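Side-chain contacts in CSP3 (Bacillus subtilis, PDB 5FIG), which probably stores Cu(I) in the cytosol, binding many of these ions within a four-helix bundle and so protecting the cell against copper toxicity: residues Ala46-Leu51 against Ala71-Ala76; Asn20-Lys25 against Arg40-Cys45. All coordinates share one frame; numbering follows the deposited sequence.

Followed from the N terminus, the chain builds an up-and-down bundle of four helices, and the contacts come one after the other, without enclosing or crossing. Contact 2 (20-25 with 40-45) comes first along the chain, joining helix 6-27 to helix 36-57 and closing the loop that holds the unmodelled residues 29-33. Contact 1 (46-51 with 71-76) then joins the next turns of helix 36-57 to helix 63-81. The shared helix brings their centres to about 11 Å apart, and they touch at several points, among them Cys45 SG to Cys74 SG at 3.5 Å. Helix 89-107 completes the bundle, placing Cys99 against Cys74 and Cys92 against Asp42.

Contact 1. Residues Ala46-Leu51 against Ala71-Ala76; sequences ADICAL and ADICEA
Ile48 and Ile73 meet as two branched side chains crossing at a slant between helices 36-57 and 63-81, while one residue further along each helix Cys49 and Cys74 bring sulfur to sulfur. The CG2 methyl of Ile48 does most of the touching: it beds into the angle of the partner side chain, equally close to CB and CG2 of Ile73, both at 3.9 Å, and 4.0 Å from CD1 of Ile73. CD1 of Ile73 arrives there because its chain is extended beyond CG1 (chi2 177°), which also carries it across the gap to within 4.1 Å of CB of Ile48. The interlock is thus one methyl in a three-carbon notch, at a point where the CA atoms of Ile48 and Ile73 are 7.7 Å apart. In the cysteine pair both side chains take the same turn, each SG anti to its carbonyl carbon (chi1 -77° in Cys49 and -75° in Cys74); with the helices placed as they are, this points the two sulfurs toward each other, SG of Cys49 to SG of Cys74 3.8 Å. The isoleucines lie toward the subunit interface, where Leu51 of the second subunit packs on Ile48 and Phe62 of that subunit on Ile73; the cysteines look into the bundle, where Cys15 touches both and Cys99 touches Cys74. At that separation the sulfurs are in van der Waals contact and not bonded as a disulfide. In this copper-free state, the contact therefore sets apolar packing toward the neighbouring subunit beside a pair of buried sulfurs, an arrangement consistent with Cu(I) binding by cysteines inside the bundle.

Contact 2. Residues Asn20-Lys25 against Arg40-Cys45; sequences NHCFTK and RLDREC
In the antiparallel hairpin of helices 6-27 and 36-57, the first of the four-helix bundle, the buried carboxylate of Asp42 is set against Cys22 and Phe23. With CG anti to its carbonyl carbon (chi1 -78°), Asp42 sends OD2 to within 3.2 Å of SG of Cys22 and 3.4 Å from CB of Cys22. The same oxygen is 3.3 Å from the backbone N of Phe23, but at too poor an angle for a hydrogen bond. Beneath the carboxylate, CB of Asp42 lies 4.0 Å from CB of Phe23, so apolar carbon as well as oxygen meets the neighbouring helix. The axes approach to 8.6 Å at 150°, and the core side of this pairing is part of the cysteine-lined interior: Cys19, Cys77, Cys81 and Cys92 also touch Asp42, surroundings that might raise its pKa. An alanine here would keep CB beside Phe23 but is likely to open a gap among these cysteine sulfurs and leave Cys22 SG without its close oxygen neighbour. On the flank, a water donates to OD1 of Asn20 at 2.7 Å and, weakly, to the carbonyl O of Asp42. Arg43 starts beside Phe23, its CB 4.4 Å from CE1 of the ring, then leads its guanidinium away to the third subunit, where NH2 hydrogen-bonds OD1 of Asn20 of the third subunit and the group makes a cation-pi contact with Phe23 of that subunit.

Contact 1. Residues Ala46-Leu51 against Ala71-Ala76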
loop_
_atom_site.group_PDB
_atom_site.type_symbol
_atom_site.label_atom_id
_atom_site.label_comp_id
_atom_site.label_asym_id
_atom_site.label_seq_id
_atom_site.Cartn_x
_atom_site.Cartn_y
_atom_site.Cartn_z
ATOM N N ALA B 46 5.609 5.278 -7.352
ATOM C CA ALA B 46 4.504 5.870 -6.539
ATOM C C ALA B 46 4.216 5.040 -5.289
ATOM O O ALA B 46 4.033 5.566 -4.166
ATOM C CB ALA B 46 3.248 5.978 -7.341
ATOM N N ASP B 47 4.220 3.721 -5.452
ATOM C CA ASP B 47 3.965 2.832 -4.317
ATOM C C ASP B 47 5.046 2.901 -3.240
ATOM O O ASP B 47 4.759 2.935 -2.024
ATOM C CB ASP B 47 3.741 1.370 -4.785
ATOM C CG ASP B 47 2.457 1.176 -5.619
ATOM O OD1 ASP B 47 1.587 2.084 -5.755
ATOM O OD2 ASP B 47 2.262 0.034 -6.094
ATOM N N ILE B 48 6.315 2.868 -3.643
ATOM C CA ILE B 48 7.389 2.912 -2.660
ATOM C C ILE B 48 7.475 4.273 -1.991
ATOM O O ILE B 48 7.894 4.361 -0.838
ATOM C CB ILE B 48 8.774 2.472 -3.240
ATOM C CG1 ILE B 48 9.844 2.226 -2.175
ATOM C CG2 ILE B 48 9.376 3.487 -4.190
ATOM C CD1 ILE B 48 9.592 1.013 -1.309
ATOM N N CYS B 49 7.169 5.329 -2.740
ATOM C CA CYS B 49 7.182 6.652 -2.142
ATOM C C CYS B 49 6.137 6.748 -1.017
ATOM O O CYS B 49 6.452 7.291 0.055
ATOM C CB CYS B 49 6.892 7.775 -3.174
ATOM S SG CYS B 49 8.311 8.162 -4.226
ATOM N N ALA B 50 4.955 6.185 -1.252
ATOM C CA ALA B 50 3.934 6.137 -0.218
ATOM C C ALA B 50 4.465 5.360 1.014
ATOM O O ALA B 50 4.231 5.731 2.178
ATOM C CB ALA B 50 2.687 5.499 -0.758
ATOM N N LEU B 51 5.134 4.221 0.767
ATOM C CA LEU B 51 5.685 3.452 1.887
ATOM C C LEU B 51 6.741 4.224 2.694
ATOM O O LEU B 51 6.832 4.111 3.934
ATOM C CB LEU B 51 6.291 2.125 1.381
ATOM C CG LEU B 51 6.847 1.179 2.449
ATOM C CD1 LEU B 51 5.721 0.563 3.224
ATOM C CD2 LEU B 51 7.698 0.064 1.819
ATOM N N ALA B 71 15.041 5.487 -2.940
ATOM C CA ALA B 71 15.978 6.254 -3.789
ATOM C C ALA B 71 16.347 5.464 -5.033
ATOM O O ALA B 71 16.392 6.006 -6.126
ATOM C CB ALA B 71 17.224 6.653 -3.019
ATOM N N ASP B 72 16.598 4.171 -4.845
ATOM C CA ASP B 72 16.951 3.296 -5.973
ATOM C C ASP B 72 15.850 3.219 -7.014
ATOM O O ASP B 72 16.116 3.314 -8.214
ATOM C CB ASP B 72 17.312 1.903 -5.492
ATOM C CG ASP B 72 18.624 1.853 -4.717
ATOM O OD1 ASP B 72 19.479 2.747 -4.821
ATOM O OD2 ASP B 72 18.848 0.857 -4.004
ATOM N N ILE B 73 14.604 3.036 -6.551
ATOM C CA ILE B 73 13.461 2.931 -7.449
ATOM C C ILE B 73 13.197 4.293 -8.126
ATOM O O ILE B 73 12.989 4.347 -9.355
ATOM C CB ILE B 73 12.212 2.442 -6.729
ATOM C CG1 ILE B 73 12.546 1.018 -6.250
ATOM C CG2 ILE B 73 10.996 2.511 -7.631
ATOM C CD1 ILE B 73 11.476 0.376 -5.446
ATOM N N CYS B 74 13.273 5.358 -7.352
ATOM C CA CYS B 74 13.128 6.711 -7.917
ATOM C C CYS B 74 14.191 6.981 -8.980
ATOM O O CYS B 74 13.849 7.524 -10.041
ATOM C CB CYS B 74 13.251 7.816 -6.838
ATOM S SG CYS B 74 11.802 7.968 -5.807
ATOM N N GLU B 75 15.460 6.633 -8.709
ATOM C CA GLU B 75 16.570 6.828 -9.681
ATOM C C GLU B 75 16.219 6.078 -10.995
ATOM O O GLU B 75 16.269 6.620 -12.100
ATOM C CB GLU B 75 17.994 6.418 -9.055
ATOM C CG GLU B 75 18.546 7.516 -8.191
ATOM C CD GLU B 75 19.842 7.148 -7.499
ATOM O OE1 GLU B 75 20.412 6.095 -7.814
ATOM O OE2 GLU B 75 20.284 7.916 -6.611
ATOM N N ALA B 76 15.773 4.831 -10.886
ATOM C CA ALA B 76 15.383 4.054 -12.089
ATOM C C ALA B 76 14.172 4.612 -12.835
ATOM O O ALA B 76 14.132 4.616 -14.091
ATOM C CB ALA B 76 15.107 2.596 -11.732
#

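Contact 2. Residues Asn20-Lys25 against Arg40-Cys45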
loop_
_atom_site.group_PDB
_atom_site.type_symbol
_atom_site.label_atom_id
_atom_site.label_comp_id
_atom_site.label_asym_id
_atom_site.label_seq_id
_atom_site.Cartn_x
_atom_site.Cartn_y
_atom_site.Cartn_z
ATOM N N ASN B 20 2.146 9.231 -10.449
ATOM C CA ASN B 20 0.731 8.870 -10.715
ATOM C C ASN B 20 0.130 9.628 -11.914
ATOM O O ASN B 20 -0.621 9.088 -12.701
ATOM C CB ASN B 20 -0.127 9.076 -9.461
ATOM C CG ASN B 20 0.086 8.009 -8.420
ATOM O OD1 ASN B 20 0.365 6.893 -8.776
ATOM N ND2 ASN B 20 -0.042 8.347 -7.127
ATOM N N HIS B 21 0.451 10.925 -12.019
ATOM C CA HIS B 21 0.057 11.685 -13.176
ATOM C C HIS B 21 0.632 11.151 -14.484
ATOM O O HIS B 21 -0.076 11.083 -15.495
ATOM C CB HIS B 21 0.423 13.185 -12.984
ATOM C CG HIS B 21 -0.508 13.870 -12.024
ATOM N ND1 HIS B 21 -0.231 15.124 -11.519
ATOM C CD2 HIS B 21 -1.668 13.479 -11.415
ATOM C CE1 HIS B 21 -1.189 15.505 -10.693
ATOM N NE2 HIS B 21 -2.080 14.532 -10.615
ATOM N N CYS B 22 1.905 10.826 -14.473
ATOM C CA CYS B 22 2.579 10.273 -15.627
ATOM C C CYS B 22 1.956 8.921 -16.028
ATOM O O CYS B 22 1.709 8.648 -17.203
ATOM C CB CYS B 22 4.088 10.128 -15.316
ATOM S SG CYS B 22 5.156 9.634 -16.677
ATOM N N PHE B 23 1.682 8.086 -15.024
ATOM C CA PHE B 23 1.017 6.797 -15.264
ATOM C C PHE B 23 -0.247 6.943 -16.055
ATOM O O PHE B 23 -0.431 6.304 -17.119
ATOM C CB PHE B 23 0.743 6.154 -13.908
ATOM C CG PHE B 23 -0.054 4.866 -13.968
ATOM C CD1 PHE B 23 0.594 3.640 -14.096
ATOM C CD2 PHE B 23 -1.440 4.879 -13.837
ATOM C CE1 PHE B 23 -0.120 2.459 -14.098
ATOM C CE2 PHE B 23 -2.167 3.696 -13.851
ATOM C CZ PHE B 23 -1.498 2.478 -14.000
ATOM N N THR B 24 -1.137 7.793 -15.575
ATOM C CA THR B 24 -2.406 8.027 -16.264
ATOM C C THR B 24 -2.258 8.661 -17.664
ATOM O O THR B 24 -2.934 8.244 -18.628
ATOM C CB THR B 24 -3.339 8.919 -15.404
ATOM O OG1 THR B 24 -3.400 8.329 -14.117
ATOM C CG2 THR B 24 -4.723 8.966 -15.922
ATOM N N LYS B 25 -1.373 9.654 -17.784
ATOM C CA LYS B 25 -1.174 10.308 -19.072
ATOM C C LYS B 25 -0.565 9.335 -20.090
ATOM O O LYS B 25 -0.957 9.316 -21.252
ATOM C CB LYS B 25 -0.301 11.573 -18.945
ATOM C CG LYS B 25 -0.994 12.668 -18.152
ATOM C CD LYS B 25 -2.047 13.405 -18.958
ATOM C CE LYS B 25 -1.557 14.798 -19.393
ATOM N NZ LYS B 25 -2.643 15.577 -20.045
ATOM N N ARG B 40 5.208 0.924 -15.924
ATOM C CA ARG B 40 5.571 -0.019 -14.860
ATOM C C ARG B 40 6.323 0.617 -13.717
ATOM O O ARG B 40 6.014 0.422 -12.544
ATOM C CB ARG B 40 6.430 -1.151 -15.412
ATOM C CG ARG B 40 5.619 -2.123 -16.215
ATOM C CD ARG B 40 6.569 -3.143 -16.842
ATOM N NE ARG B 40 7.020 -4.079 -15.833
ATOM C CZ ARG B 40 7.840 -5.100 -16.063
ATOM N NH1 ARG B 40 8.384 -5.278 -17.263
ATOM N NH2 ARG B 40 8.172 -5.907 -15.060
ATOM N N LEU B 41 7.372 1.357 -14.061
ATOM C CA LEU B 41 8.138 2.067 -13.021
ATOM C C LEU B 41 7.361 3.150 -12.294
ATOM O O LEU B 41 7.569 3.380 -11.092
ATOM C CB LEU B 41 9.452 2.636 -13.587
ATOM C CG LEU B 41 10.520 1.552 -13.827
ATOM C CD1 LEU B 41 11.632 2.046 -14.702
ATOM C CD2 LEU B 41 11.116 1.094 -12.496
ATOM N N ASP B 42 6.478 3.839 -13.000
ATOM C CA ASP B 42 5.620 4.869 -12.349
ATOM C C ASP B 42 4.793 4.235 -11.237
ATOM O O ASP B 42 4.618 4.830 -10.158
ATOM C CB ASP B 42 4.628 5.496 -13.326
ATOM C CG ASP B 42 5.254 6.528 -14.240
ATOM O OD1 ASP B 42 6.291 7.128 -13.878
ATOM O OD2 ASP B 42 4.665 6.739 -15.339
ATOM N N ARG B 43 4.248 3.060 -11.509
ATOM C CA ARG B 43 3.479 2.340 -10.495
ATOM C C ARG B 43 4.352 1.957 -9.295
ATOM O O ARG B 43 4.006 2.235 -8.138
ATOM C CB ARG B 43 2.808 1.105 -11.086
ATOM C CG ARG B 43 2.099 0.252 -10.061
ATOM C CD ARG B 43 1.606 -1.040 -10.627
ATOM N NE ARG B 43 0.838 -1.807 -9.660
ATOM C CZ ARG B 43 0.390 -3.037 -9.848
ATOM N NH1 ARG B 43 0.568 -3.668 -11.003
ATOM N NH2 ARG B 43 -0.286 -3.615 -8.878
ATOM N N GLU B 44 5.526 1.385 -9.582
ATOM C CA GLU B 44 6.417 0.947 -8.523
ATOM C C GLU B 44 6.915 2.110 -7.673
ATOM O O GLU B 44 7.023 2.025 -6.424
ATOM C CB GLU B 44 7.621 0.162 -9.176
ATOM C CG GLU B 44 7.161 -1.172 -9.685
ATOM C CD GLU B 44 8.358 -2.066 -9.940
ATOM O OE1 GLU B 44 9.368 -1.928 -9.232
ATOM O OE2 GLU B 44 8.307 -2.864 -10.901
ATOM N N CYS B 45 7.233 3.223 -8.356
ATOM C CA CYS B 45 7.839 4.376 -7.679
ATOM C C CYS B 45 6.801 5.107 -6.816
ATOM O O CYS B 45 7.050 5.366 -5.636
ATOM C CB CYS B 45 8.417 5.297 -8.716
ATOM S SG CYS B 45 9.325 6.665 -7.981
HETATM O O HOH W 1 1.687 5.303 -10.584
#